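Local atomic coordinates of 2-aminomuconate 6-semialdehyde dehydrogenase (Burkholderia cenocepacia, PDB entry 4U3W), a protein that probably oxidises 2-aminomuconate 6-semialdehyde to 2-aminomuconate with nicotinamide adenine dinucleotide as electron acceptor, as expected of an aldehyde dehydrogenase. Residues S43-G47 / A383-F389; D52-A56 / I225-G229; L88-D93 / F129-D134; E310-V314 / R428-S432; K327-Q331 / V371-G375. All coordinates share one frame; numbering follows the deposited sequence.

Contact 1. Residues S43-G47 / A383-F389; sequences SPVDG and ARDDGAF
V45 turns its carbonyl to the edge of the F389 ring: V45 O lies 3.6 Å from F389 CE2, near the ring plane, where weakly positive ring hydrogens suit an oxygen. The first torsion of F389, -68°, keeps its CG beside the backbone N and brings the ring to this spot, and the V45 CG1 methyl adds apolar contact with F389 CZ at 4.2 Å. V45 O also takes CA-H contacts from R384 and G387; with no side chain, G387 lets the two backbones close up. Next to it A388 N donates to P44 O (2.9 Å) in a bent hydrogen bond. Of the D46 side chain, CB does the touching, 4.0 Å from A383 CB, because CG stands between the backbone N and the carbonyl carbon (chi1 61°) and the carboxylate leads off to a salt bridge with R48. R384 too sends its charge outward, its guanidinium paired with D382. Two waters bridge the segments, one from D46 O to D386 OD2, the other between the carbonyls of S43 and D386. S43 OG accepts from V45 N at 2.9 Å, the mark of an ST turn, here docked on the 3-10 turn 383-386 beside the magnesium site of L42 and E200.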
# COMPACT_ATOMS: atom_id res chain seq x y z
N SER A 43 34.48 -25.72 -22.82
CA SER A 43 34.50 -24.29 -23.18
C SER A 43 33.75 -23.98 -24.48
O SER A 43 33.95 -24.63 -25.49
CB SER A 43 35.95 -23.81 -23.34
OG SER A 43 35.94 -22.52 -23.94
N PRO A 44 32.94 -22.93 -24.51
CA PRO A 44 32.31 -22.58 -25.78
C PRO A 44 33.26 -21.73 -26.66
O PRO A 44 32.93 -21.39 -27.77
CB PRO A 44 31.10 -21.78 -25.34
CG PRO A 44 31.59 -21.08 -24.10
CD PRO A 44 32.48 -22.09 -23.40
N VAL A 45 34.40 -21.35 -26.12
CA VAL A 45 35.38 -20.57 -26.90
C VAL A 45 36.27 -21.50 -27.75
O VAL A 45 36.50 -21.23 -28.94
CB VAL A 45 36.28 -19.72 -26.01
CG1 VAL A 45 37.34 -19.00 -26.86
CG2 VAL A 45 35.43 -18.68 -25.25
N ASP A 46 36.80 -22.58 -27.17
CA ASP A 46 37.68 -23.48 -27.96
C ASP A 46 37.37 -24.98 -27.76
O ASP A 46 38.12 -25.85 -28.23
CB ASP A 46 39.16 -23.23 -27.63
CG ASP A 46 39.49 -23.49 -26.16
OD1 ASP A 46 38.68 -24.17 -25.45
OD2 ASP A 46 40.59 -23.02 -25.73
N GLY A 47 36.29 -25.29 -27.06
CA GLY A 47 35.91 -26.70 -26.88
C GLY A 47 36.73 -27.52 -25.89
O GLY A 47 36.46 -28.73 -25.68
N ALA A 383 42.05 -22.80 -32.75
CA ALA A 383 41.11 -23.55 -31.89
C ALA A 383 39.81 -22.79 -31.59
O ALA A 383 38.86 -23.41 -31.17
CB ALA A 383 41.82 -23.98 -30.59
N ARG A 384 39.74 -21.48 -31.81
CA ARG A 384 38.48 -20.78 -31.64
C ARG A 384 37.41 -21.37 -32.61
O ARG A 384 36.19 -21.23 -32.37
CB ARG A 384 38.67 -19.27 -31.88
CG ARG A 384 39.48 -18.56 -30.77
CD ARG A 384 39.81 -17.12 -31.18
NE ARG A 384 40.71 -17.10 -32.35
CZ ARG A 384 41.09 -15.98 -32.97
NH1 ARG A 384 40.70 -14.79 -32.54
NH2 ARG A 384 41.88 -16.06 -34.04
N ASP A 385 37.87 -22.02 -33.69
CA ASP A 385 36.94 -22.65 -34.59
C ASP A 385 36.33 -23.88 -33.96
O ASP A 385 35.40 -24.44 -34.52
CB ASP A 385 37.60 -23.06 -35.94
CG ASP A 385 37.93 -21.87 -36.82
OD1 ASP A 385 37.25 -20.84 -36.70
OD2 ASP A 385 38.86 -21.98 -37.67
N ASP A 386 36.93 -24.38 -32.88
CA ASP A 386 36.38 -25.56 -32.18
C ASP A 386 35.32 -25.14 -31.15
O ASP A 386 34.68 -26.01 -30.52
CB ASP A 386 37.47 -26.35 -31.48
CG ASP A 386 38.46 -26.96 -32.50
OD1 ASP A 386 38.09 -27.09 -33.69
OD2 ASP A 386 39.57 -27.32 -32.09
N GLY A 387 35.15 -23.84 -31.00
CA GLY A 387 34.11 -23.25 -30.15
C GLY A 387 32.79 -23.06 -30.90
O GLY A 387 32.49 -23.78 -31.90
N ALA A 388 31.98 -22.11 -30.43
CA ALA A 388 30.59 -22.06 -30.89
C ALA A 388 30.23 -20.70 -31.37
O ALA A 388 29.14 -20.19 -31.05
CB ALA A 388 29.61 -22.50 -29.73
N PHE A 389 31.12 -20.07 -32.14
CA PHE A 389 30.86 -18.69 -32.59
C PHE A 389 29.92 -18.58 -33.78
O PHE A 389 29.97 -19.39 -34.70
CB PHE A 389 32.18 -17.97 -32.98
CG PHE A 389 33.09 -17.70 -31.81
CD1 PHE A 389 32.96 -16.52 -31.08
CD2 PHE A 389 34.04 -18.65 -31.43
CE1 PHE A 389 33.80 -16.24 -30.02
CE2 PHE A 389 34.88 -18.40 -30.35
CZ PHE A 389 34.75 -17.18 -29.63
O HOH W 1 32.85 -25.81 -28.20
O HOH W 2 40.24 -27.37 -29.63

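Contact 2. Residues D52-A56 / I225-G229; sequences DVCEA and IHGHG
E55 reaches H228 through two torsions: its CG stands opposite the backbone N (chi1 175°), and a bend at chi2 (80°) then folds the carboxylate over G227. Both oxygens are used. E55 OE1 receives H228 ND1 at 2.8 Å, lying in the plane of the imidazole although the donor sits somewhat out of the carboxylate plane on the syn side. E55 OE2 takes H228 N at 3.0 Å with its syn lone pair, in a nearly straight bond (165°). One residue is thus gripped by backbone and ring together, which fixes the ring's rotation; the negative charge would probably favour a protonated imidazole. G227 suits the place beneath, since its CA comes within 3.3 Å of E55 OE2 and its backbone angles are of a kind glycine tolerates.

The backbones meet directly where A56 N donates to H226 O at 2.8 Å. H226 keeps its CG beside its own backbone N, which sets the ring under V53: the V53 CG1 methyl lies over one face, 4.2 Å from the centroid of the H226 ring, a CH-pi contact. The polar tip of H226 goes elsewhere, NE2 being bonded to T206. A small A56 fits against I225, CB to CB 4.2 Å.

Strand 49-54 runs between strands 23-28 and 38-42, with F39 meeting the H228 ring edge-to-face. The loop 225-229 follows strand 222-224 of another sheet, and V61 of helix 58-76 covers both A56 and I225.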
# COMPACT_ATOMS: atom_id res chain seq x y z
N ASP A 52 35.25 -31.82 -14.78
CA ASP A 52 34.20 -32.84 -14.70
C ASP A 52 33.16 -32.41 -13.66
O ASP A 52 33.51 -31.87 -12.63
CB ASP A 52 34.76 -34.21 -14.31
CG ASP A 52 35.78 -34.73 -15.31
OD1 ASP A 52 35.37 -35.07 -16.44
OD2 ASP A 52 36.97 -34.75 -14.96
N VAL A 53 31.89 -32.71 -13.94
CA VAL A 53 30.76 -32.26 -13.13
C VAL A 53 30.05 -33.50 -12.65
O VAL A 53 29.75 -34.41 -13.45
CB VAL A 53 29.78 -31.40 -13.97
CG1 VAL A 53 28.76 -30.71 -13.07
CG2 VAL A 53 30.54 -30.31 -14.81
N CYS A 54 29.77 -33.58 -11.35
CA CYS A 54 29.03 -34.74 -10.85
C CYS A 54 27.57 -34.70 -11.31
O CYS A 54 26.93 -33.64 -11.37
CB CYS A 54 29.10 -34.76 -9.31
SG CYS A 54 30.78 -35.05 -8.74
N GLU A 55 26.98 -35.86 -11.53
CA GLU A 55 25.57 -35.92 -11.97
C GLU A 55 24.65 -36.48 -10.88
O GLU A 55 24.78 -37.68 -10.50
CB GLU A 55 25.48 -36.82 -13.20
CG GLU A 55 24.07 -37.09 -13.71
CD GLU A 55 23.52 -35.91 -14.55
OE1 GLU A 55 24.26 -35.30 -15.36
OE2 GLU A 55 22.35 -35.57 -14.34
N ALA A 56 23.69 -35.70 -10.39
CA ALA A 56 22.84 -36.23 -9.28
C ALA A 56 21.71 -37.18 -9.76
O ALA A 56 20.91 -36.81 -10.63
CB ALA A 56 22.22 -35.07 -8.49
N ILE A 225 22.61 -29.06 -6.47
CA ILE A 225 22.73 -30.35 -7.15
C ILE A 225 23.03 -30.12 -8.62
O ILE A 225 22.35 -29.31 -9.27
CB ILE A 225 21.44 -31.19 -7.06
CG1 ILE A 225 20.22 -30.28 -7.27
CG2 ILE A 225 21.33 -31.88 -5.69
CD1 ILE A 225 18.91 -31.06 -7.50
N HIS A 226 24.04 -30.81 -9.13
CA HIS A 226 24.37 -30.68 -10.53
C HIS A 226 23.75 -31.78 -11.36
O HIS A 226 23.48 -32.92 -10.85
CB HIS A 226 25.87 -30.71 -10.77
CG HIS A 226 26.58 -29.47 -10.30
ND1 HIS A 226 26.37 -28.21 -10.87
CD2 HIS A 226 27.49 -29.28 -9.31
CE1 HIS A 226 27.17 -27.34 -10.29
NE2 HIS A 226 27.85 -27.95 -9.33
N GLY A 227 23.54 -31.46 -12.63
CA GLY A 227 23.08 -32.48 -13.54
C GLY A 227 22.30 -31.96 -14.70
O GLY A 227 22.18 -30.74 -14.86
N HIS A 228 21.74 -32.88 -15.47
CA HIS A 228 20.97 -32.54 -16.63
C HIS A 228 19.51 -32.28 -16.29
O HIS A 228 19.15 -32.19 -15.12
CB HIS A 228 21.15 -33.64 -17.71
CG HIS A 228 22.49 -33.55 -18.36
ND1 HIS A 228 23.66 -33.82 -17.66
CD2 HIS A 228 22.87 -33.17 -19.61
CE1 HIS A 228 24.70 -33.65 -18.47
NE2 HIS A 228 24.25 -33.22 -19.65
N GLY A 229 18.67 -32.11 -17.30
CA GLY A 229 17.29 -31.67 -17.09
C GLY A 229 16.34 -32.85 -17.29
O GLY A 229 16.05 -33.59 -16.37

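Contact 3. Residues L88-D93 / F129-D134; sequences LHKIAD and FRTFAD
A92 is the small bump on which R130 rests: its CB lies over the centre of the guanidinium, 3.5 Å from R130 CZ, and its lone methyl suits so close and flat an approach. Helices 81-96 and 114-138 pass nearly antiparallel here (166°), with local axes 8.6 Å apart. Alanine recurs on the facing helix, where A133 CB meets L88 CB at 3.9 Å and also receives the H89 ring at its CD2. The big filler is F129. I91 CG2 sits above the middle of its ring, 3.8 Å from the plane, while L88 CG abuts its edge.

Along the flank, polar groups link up. R130, bent at chi2 (-142°), forms a salt bridge in which both terminal nitrogens meet one atom, D93 OD1, end-on, with R130 NH2 to D93 OD1 2.9 Å; E96 is a further partner of the arginine. R130 NH1 also donates to H89 ND1 at 3.2 Å, the ring and guanidinium being nearly coplanar. At the ring's other nitrogen, H89 NE2 donates to D134 OD1 at 3.2 Å, so imidazole accepts on one side and gives on the other, consistent with a neutral ring.

D134 in turn reaches R137 of its own chain and, through OD2, R137 of the second subunit, bringing this helix pair to a subunit interface. Helix 175-188 closes the apolar side, its T180 and A184 touching F129 and its A188 touching L88.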
# COMPACT_ATOMS: atom_id res chain seq x y z
N LEU A 88 21.88 -12.48 4.17
CA LEU A 88 21.97 -12.13 2.75
C LEU A 88 23.09 -11.09 2.47
O LEU A 88 23.85 -11.22 1.46
CB LEU A 88 20.60 -11.64 2.27
CG LEU A 88 19.76 -12.77 1.61
CD1 LEU A 88 19.34 -13.85 2.58
CD2 LEU A 88 18.55 -12.21 0.86
N HIS A 89 23.27 -10.13 3.38
CA HIS A 89 24.38 -9.22 3.23
C HIS A 89 25.73 -9.92 3.45
O HIS A 89 26.70 -9.58 2.79
CB HIS A 89 24.25 -8.02 4.18
CG HIS A 89 23.35 -6.94 3.66
ND1 HIS A 89 23.71 -6.13 2.60
CD2 HIS A 89 22.12 -6.54 4.05
CE1 HIS A 89 22.72 -5.28 2.36
NE2 HIS A 89 21.75 -5.51 3.22
N LYS A 90 25.80 -10.88 4.36
CA LYS A 90 27.05 -11.64 4.53
C LYS A 90 27.40 -12.40 3.25
O LYS A 90 28.57 -12.51 2.88
CB LYS A 90 26.93 -12.66 5.66
CG LYS A 90 27.23 -12.10 7.07
CD LYS A 90 27.11 -13.21 8.13
CE LYS A 90 26.37 -12.74 9.38
NZ LYS A 90 27.16 -11.95 10.38
N ILE A 91 26.37 -12.95 2.62
CA ILE A 91 26.58 -13.71 1.36
C ILE A 91 27.06 -12.74 0.29
O ILE A 91 28.04 -12.99 -0.39
CB ILE A 91 25.28 -14.43 0.92
CG1 ILE A 91 24.94 -15.55 1.92
CG2 ILE A 91 25.43 -15.03 -0.49
CD1 ILE A 91 23.46 -16.02 1.89
N ALA A 92 26.39 -11.59 0.19
CA ALA A 92 26.82 -10.58 -0.76
C ALA A 92 28.27 -10.18 -0.55
O ALA A 92 29.06 -10.12 -1.50
CB ALA A 92 25.89 -9.35 -0.65
N ASP A 93 28.66 -9.96 0.71
CA ASP A 93 30.06 -9.63 1.03
C ASP A 93 31.03 -10.73 0.60
O ASP A 93 32.14 -10.45 0.14
CB ASP A 93 30.21 -9.37 2.55
CG ASP A 93 29.54 -8.08 3.00
OD1 ASP A 93 29.15 -7.27 2.15
OD2 ASP A 93 29.37 -7.89 4.22
N PHE A 129 21.21 -9.98 -3.84
CA PHE A 129 21.21 -10.31 -2.40
C PHE A 129 20.94 -9.04 -1.54
O PHE A 129 20.11 -9.10 -0.63
CB PHE A 129 22.51 -10.99 -1.99
CG PHE A 129 22.55 -12.46 -2.37
CD1 PHE A 129 21.88 -13.41 -1.62
CD2 PHE A 129 23.22 -12.87 -3.52
CE1 PHE A 129 21.89 -14.76 -2.01
CE2 PHE A 129 23.24 -14.24 -3.88
CZ PHE A 129 22.57 -15.15 -3.12
N ARG A 130 21.58 -7.91 -1.88
CA ARG A 130 21.42 -6.69 -1.06
C ARG A 130 20.02 -6.13 -1.18
O ARG A 130 19.43 -5.63 -0.21
CB ARG A 130 22.45 -5.61 -1.46
CG ARG A 130 23.87 -6.15 -1.37
CD ARG A 130 24.83 -5.12 -0.84
NE ARG A 130 26.22 -5.47 -1.06
CZ ARG A 130 26.98 -6.06 -0.14
NH1 ARG A 130 26.47 -6.37 1.07
NH2 ARG A 130 28.26 -6.31 -0.41
N THR A 131 19.46 -6.23 -2.39
CA THR A 131 18.13 -5.72 -2.62
C THR A 131 17.07 -6.44 -1.82
O THR A 131 16.22 -5.82 -1.18
CB THR A 131 17.78 -5.81 -4.11
OG1 THR A 131 18.51 -4.80 -4.77
CG2 THR A 131 16.28 -5.54 -4.33
N PHE A 132 17.06 -7.76 -1.89
CA PHE A 132 16.06 -8.47 -1.15
C PHE A 132 16.33 -8.45 0.34
O PHE A 132 15.39 -8.58 1.11
CB PHE A 132 15.91 -9.93 -1.66
CG PHE A 132 15.21 -9.99 -3.00
CD1 PHE A 132 13.85 -9.71 -3.09
CD2 PHE A 132 15.92 -10.18 -4.17
CE1 PHE A 132 13.21 -9.70 -4.34
CE2 PHE A 132 15.29 -10.17 -5.41
CZ PHE A 132 13.93 -9.94 -5.48
N ALA A 133 17.57 -8.30 0.75
CA ALA A 133 17.82 -8.08 2.19
C ALA A 133 17.11 -6.81 2.64
O ALA A 133 16.41 -6.81 3.63
CB ALA A 133 19.30 -8.02 2.48
N ASP A 134 17.26 -5.71 1.91
CA ASP A 134 16.56 -4.48 2.32
C ASP A 134 15.02 -4.57 2.21
O ASP A 134 14.30 -4.06 3.07
CB ASP A 134 17.11 -3.32 1.51
CG ASP A 134 18.62 -3.14 1.76
OD1 ASP A 134 19.14 -3.64 2.80
OD2 ASP A 134 19.29 -2.56 0.89

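Contact 4. Residues E310-V314 / R428-S432; sequences ERVYV and RVNDS
R428 meets Y313 twice: its CB lies over one face of the phenol ring, 4.2 Å from Y313 CZ, and a bend at chi3 (68°) brings the guanidinium round until one of its faces lies on Y313 CE1. The planes are 63° apart, so this is packing and not a stack; the charge itself pairs with D400 and E424. R428 O then accepts from R311 NH1 at 3.0 Å, the donor tilted from the carbonyl plane. V429 O follows, taking R311 NH2 at 3.1 Å on a lone pair in the carbonyl plane, in a fairly straight bond (164°). Arginine fits because its flat end can serve two successive carbonyls of a helix's last turn, and Y313 OH steadies it by accepting from R311 NH1 at 2.9 Å. The V429 side chain touches the ring, CG2 4.1 Å from Y313 CD2. At D431 the chain makes an inverse gamma turn, its carboxylate going to R406, and S432 CB comes to 3.9 Å from R311 NH2.

Strand 309-315 lies between strands 277-281 and 413-419. Helix 422-430 packs across all three, V429 resting on A278 and V280, and R428 on A417 and F419.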
# COMPACT_ATOMS: atom_id res chain seq x y z
N GLU A 310 14.14 -10.01 -31.39
CA GLU A 310 14.39 -10.73 -32.63
C GLU A 310 13.48 -10.24 -33.76
O GLU A 310 13.74 -10.59 -34.91
CB GLU A 310 14.22 -12.27 -32.41
CG GLU A 310 15.36 -12.78 -31.52
CD GLU A 310 15.42 -14.35 -31.39
OE1 GLU A 310 14.51 -15.05 -31.89
OE2 GLU A 310 16.41 -14.84 -30.82
N ARG A 311 12.45 -9.42 -33.44
CA ARG A 311 11.62 -8.73 -34.45
C ARG A 311 11.86 -7.25 -34.24
O ARG A 311 11.92 -6.78 -33.09
CB ARG A 311 10.11 -9.02 -34.32
CG ARG A 311 9.70 -10.51 -34.40
CD ARG A 311 8.19 -10.67 -34.25
NE ARG A 311 7.73 -10.57 -32.84
CZ ARG A 311 6.55 -10.07 -32.48
NH1 ARG A 311 5.73 -9.57 -33.40
NH2 ARG A 311 6.18 -10.04 -31.20
N VAL A 312 12.04 -6.53 -35.34
CA VAL A 312 12.11 -5.06 -35.29
C VAL A 312 11.12 -4.49 -36.32
O VAL A 312 11.06 -5.00 -37.45
CB VAL A 312 13.55 -4.52 -35.61
CG1 VAL A 312 13.61 -2.97 -35.44
CG2 VAL A 312 14.57 -5.21 -34.70
N TYR A 313 10.34 -3.47 -35.92
CA TYR A 313 9.45 -2.78 -36.86
C TYR A 313 9.81 -1.30 -36.91
O TYR A 313 9.81 -0.63 -35.90
CB TYR A 313 7.97 -2.93 -36.49
CG TYR A 313 7.50 -4.40 -36.38
CD1 TYR A 313 7.16 -5.14 -37.51
CD2 TYR A 313 7.39 -5.01 -35.15
CE1 TYR A 313 6.71 -6.50 -37.40
CE2 TYR A 313 6.95 -6.36 -35.02
CZ TYR A 313 6.63 -7.08 -36.16
OH TYR A 313 6.21 -8.35 -35.95
N VAL A 314 10.09 -0.79 -38.11
CA VAL A 314 10.55 0.60 -38.27
C VAL A 314 9.60 1.31 -39.22
O VAL A 314 9.23 0.77 -40.26
CB VAL A 314 12.00 0.65 -38.80
CG1 VAL A 314 12.50 2.09 -38.97
CG2 VAL A 314 12.93 -0.14 -37.84
N ARG A 428 0.65 -5.90 -35.06
CA ARG A 428 1.73 -6.82 -35.47
C ARG A 428 2.60 -7.27 -34.26
O ARG A 428 3.01 -8.43 -34.14
CB ARG A 428 2.59 -6.14 -36.54
CG ARG A 428 1.75 -5.85 -37.79
CD ARG A 428 2.50 -5.16 -38.89
NE ARG A 428 3.54 -5.99 -39.52
CZ ARG A 428 4.43 -5.49 -40.39
NH1 ARG A 428 4.38 -4.20 -40.69
NH2 ARG A 428 5.36 -6.25 -40.93
N VAL A 429 2.85 -6.34 -33.37
CA VAL A 429 3.57 -6.68 -32.15
C VAL A 429 2.78 -7.74 -31.37
O VAL A 429 3.34 -8.74 -30.97
CB VAL A 429 3.83 -5.42 -31.26
CG1 VAL A 429 4.29 -5.85 -29.82
CG2 VAL A 429 4.87 -4.50 -31.90
N ASN A 430 1.46 -7.54 -31.21
CA ASN A 430 0.65 -8.45 -30.37
C ASN A 430 0.29 -9.78 -31.03
O ASN A 430 -0.12 -10.75 -30.35
CB ASN A 430 -0.62 -7.74 -29.91
CG ASN A 430 -0.32 -6.69 -28.86
OD1 ASN A 430 0.73 -6.74 -28.22
ND2 ASN A 430 -1.23 -5.72 -28.69
N ASP A 431 0.49 -9.85 -32.34
CA ASP A 431 0.30 -11.11 -33.06
C ASP A 431 1.44 -12.12 -32.77
O ASP A 431 2.39 -12.31 -33.56
CB ASP A 431 0.17 -10.82 -34.56
CG ASP A 431 0.10 -12.09 -35.38
OD1 ASP A 431 -0.41 -13.12 -34.84
OD2 ASP A 431 0.54 -12.04 -36.55
N SER A 432 1.31 -12.78 -31.61
CA SER A 432 2.34 -13.66 -31.07
C SER A 432 1.70 -14.53 -29.95
O SER A 432 0.83 -14.07 -29.20
CB SER A 432 3.54 -12.87 -30.53
OG SER A 432 4.54 -13.72 -29.96

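Contact 5. Residues K327-Q331 / V371-G375; sequences KEQAQ and VVTGG
K327 lies along V372 and Q331 bonds to T373 where a helix packs on the edge of the mixed alpha/beta sheet of the aldehyde dehydrogenase fold: helix 319-331 rests on strand 370-373, an outermost strand of the seven-stranded sheet within this chain. Local axes approach to 9.0 Å at an angle of 57°.

K327 has its CG placed opposite the backbone N (chi1 174°), and the later torsions, all extended, lay the chain over V372. The stem from CB to CD lies alongside the V372 CG1 methyl, K327 CD to V372 CG1 being 3.7 Å, and K327 CE continues past the carbonyl, 3.4 Å from V372 O. A long lysine suits a sheet edge of this sort, since its aliphatic part covers the valine while the ammonium is carried on beyond. One turn later, A330 faces the strand with its single methyl, CB 4.3 Å from T373 CG2. It is buried, also touching I394 of the next strand and L295 and F299 of helix 287-299, where a small side chain lets helix and sheet come together.

The extended chain of Q331 slides past T373 in the opposite direction, bringing CG within 3.3 Å of T373 OG1. Threonine suits both partners, giving its methyl to A330 and its hydroxyl to the glutamine: Q331 NE2 donates to T373 OG1 at 3.1 Å and 157°, with the oxygen in the amide plane.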
# COMPACT_ATOMS: atom_id res chain seq x y z
N LYS A 327 23.44 -2.00 -39.79
CA LYS A 327 24.37 -2.91 -40.47
C LYS A 327 25.81 -2.49 -40.17
O LYS A 327 26.64 -3.32 -39.80
CB LYS A 327 24.09 -2.93 -41.99
CG LYS A 327 25.11 -3.74 -42.80
CD LYS A 327 24.85 -3.62 -44.31
CE LYS A 327 25.90 -4.41 -45.09
NZ LYS A 327 25.63 -4.48 -46.56
N GLU A 328 26.09 -1.21 -40.35
CA GLU A 328 27.42 -0.66 -40.06
C GLU A 328 27.87 -0.88 -38.60
O GLU A 328 29.00 -1.29 -38.34
CB GLU A 328 27.43 0.84 -40.45
CG GLU A 328 28.68 1.60 -40.09
CD GLU A 328 28.63 3.06 -40.53
OE1 GLU A 328 27.98 3.36 -41.57
OE2 GLU A 328 29.20 3.91 -39.82
N GLN A 329 27.01 -0.65 -37.62
CA GLN A 329 27.40 -0.91 -36.23
C GLN A 329 27.56 -2.40 -35.92
O GLN A 329 28.41 -2.81 -35.09
CB GLN A 329 26.35 -0.29 -35.27
CG GLN A 329 26.29 1.28 -35.39
CD GLN A 329 25.52 1.93 -34.24
OE1 GLN A 329 25.23 1.30 -33.23
NE2 GLN A 329 25.15 3.22 -34.42
N ALA A 330 26.71 -3.21 -36.53
CA ALA A 330 26.79 -4.67 -36.32
C ALA A 330 28.11 -5.22 -36.90
O ALA A 330 28.74 -6.09 -36.32
CB ALA A 330 25.58 -5.37 -36.96
N GLN A 331 28.51 -4.70 -38.06
CA GLN A 331 29.79 -5.11 -38.65
C GLN A 331 31.00 -4.54 -37.87
O GLN A 331 32.13 -5.02 -38.04
CB GLN A 331 29.83 -4.75 -40.12
CG GLN A 331 28.82 -5.55 -40.94
CD GLN A 331 28.87 -5.22 -42.42
OE1 GLN A 331 29.43 -4.19 -42.85
NE2 GLN A 331 28.27 -6.09 -43.22
N VAL A 371 19.75 -11.45 -46.53
CA VAL A 371 20.75 -11.41 -45.46
C VAL A 371 21.56 -10.12 -45.56
O VAL A 371 22.46 -10.00 -46.38
CB VAL A 371 21.72 -12.60 -45.51
CG1 VAL A 371 22.74 -12.52 -44.37
CG2 VAL A 371 20.95 -13.92 -45.45
N VAL A 372 21.22 -9.18 -44.68
CA VAL A 372 21.85 -7.86 -44.68
C VAL A 372 23.29 -7.96 -44.16
O VAL A 372 24.19 -7.35 -44.70
CB VAL A 372 21.04 -6.86 -43.82
CG1 VAL A 372 21.81 -5.57 -43.60
CG2 VAL A 372 19.66 -6.58 -44.47
N THR A 373 23.48 -8.73 -43.10
CA THR A 373 24.83 -9.00 -42.63
C THR A 373 24.87 -10.34 -41.88
O THR A 373 23.82 -10.83 -41.41
CB THR A 373 25.36 -7.85 -41.72
OG1 THR A 373 26.74 -8.09 -41.42
CG2 THR A 373 24.58 -7.78 -40.38
N GLY A 374 26.04 -10.96 -41.78
CA GLY A 374 26.14 -12.19 -41.00
C GLY A 374 25.57 -13.43 -41.67
O GLY A 374 25.80 -13.64 -42.83
N GLY A 375 24.88 -14.28 -40.94
CA GLY A 375 24.29 -15.46 -41.58
C GLY A 375 25.11 -16.73 -41.45
O GLY A 375 24.77 -17.75 -42.05

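From the N terminus, the chain opens contact 1 at 43-47 and contact 2 at 52-56, then makes the short loop closed by contact 3, which pairs helices 81-96 and 114-138. That loop nests inside contact 2, which joins the N-terminal sheet to the loop after strand 222-224 and itself nests inside contact 1. Contact 4 opens at 310-314 and contact 5 at 327-331; contact 5 closes at 371-375, before contact 1 ends at 383-389 and contact 4 at 428-432, so contacts 1 and 4 cross. Contacts 4 and 5, centres about 20 Å apart, tie helices to the seven-stranded sheet. Contact 1 joins the N-terminal sheet to the loop beyond strand 370-373.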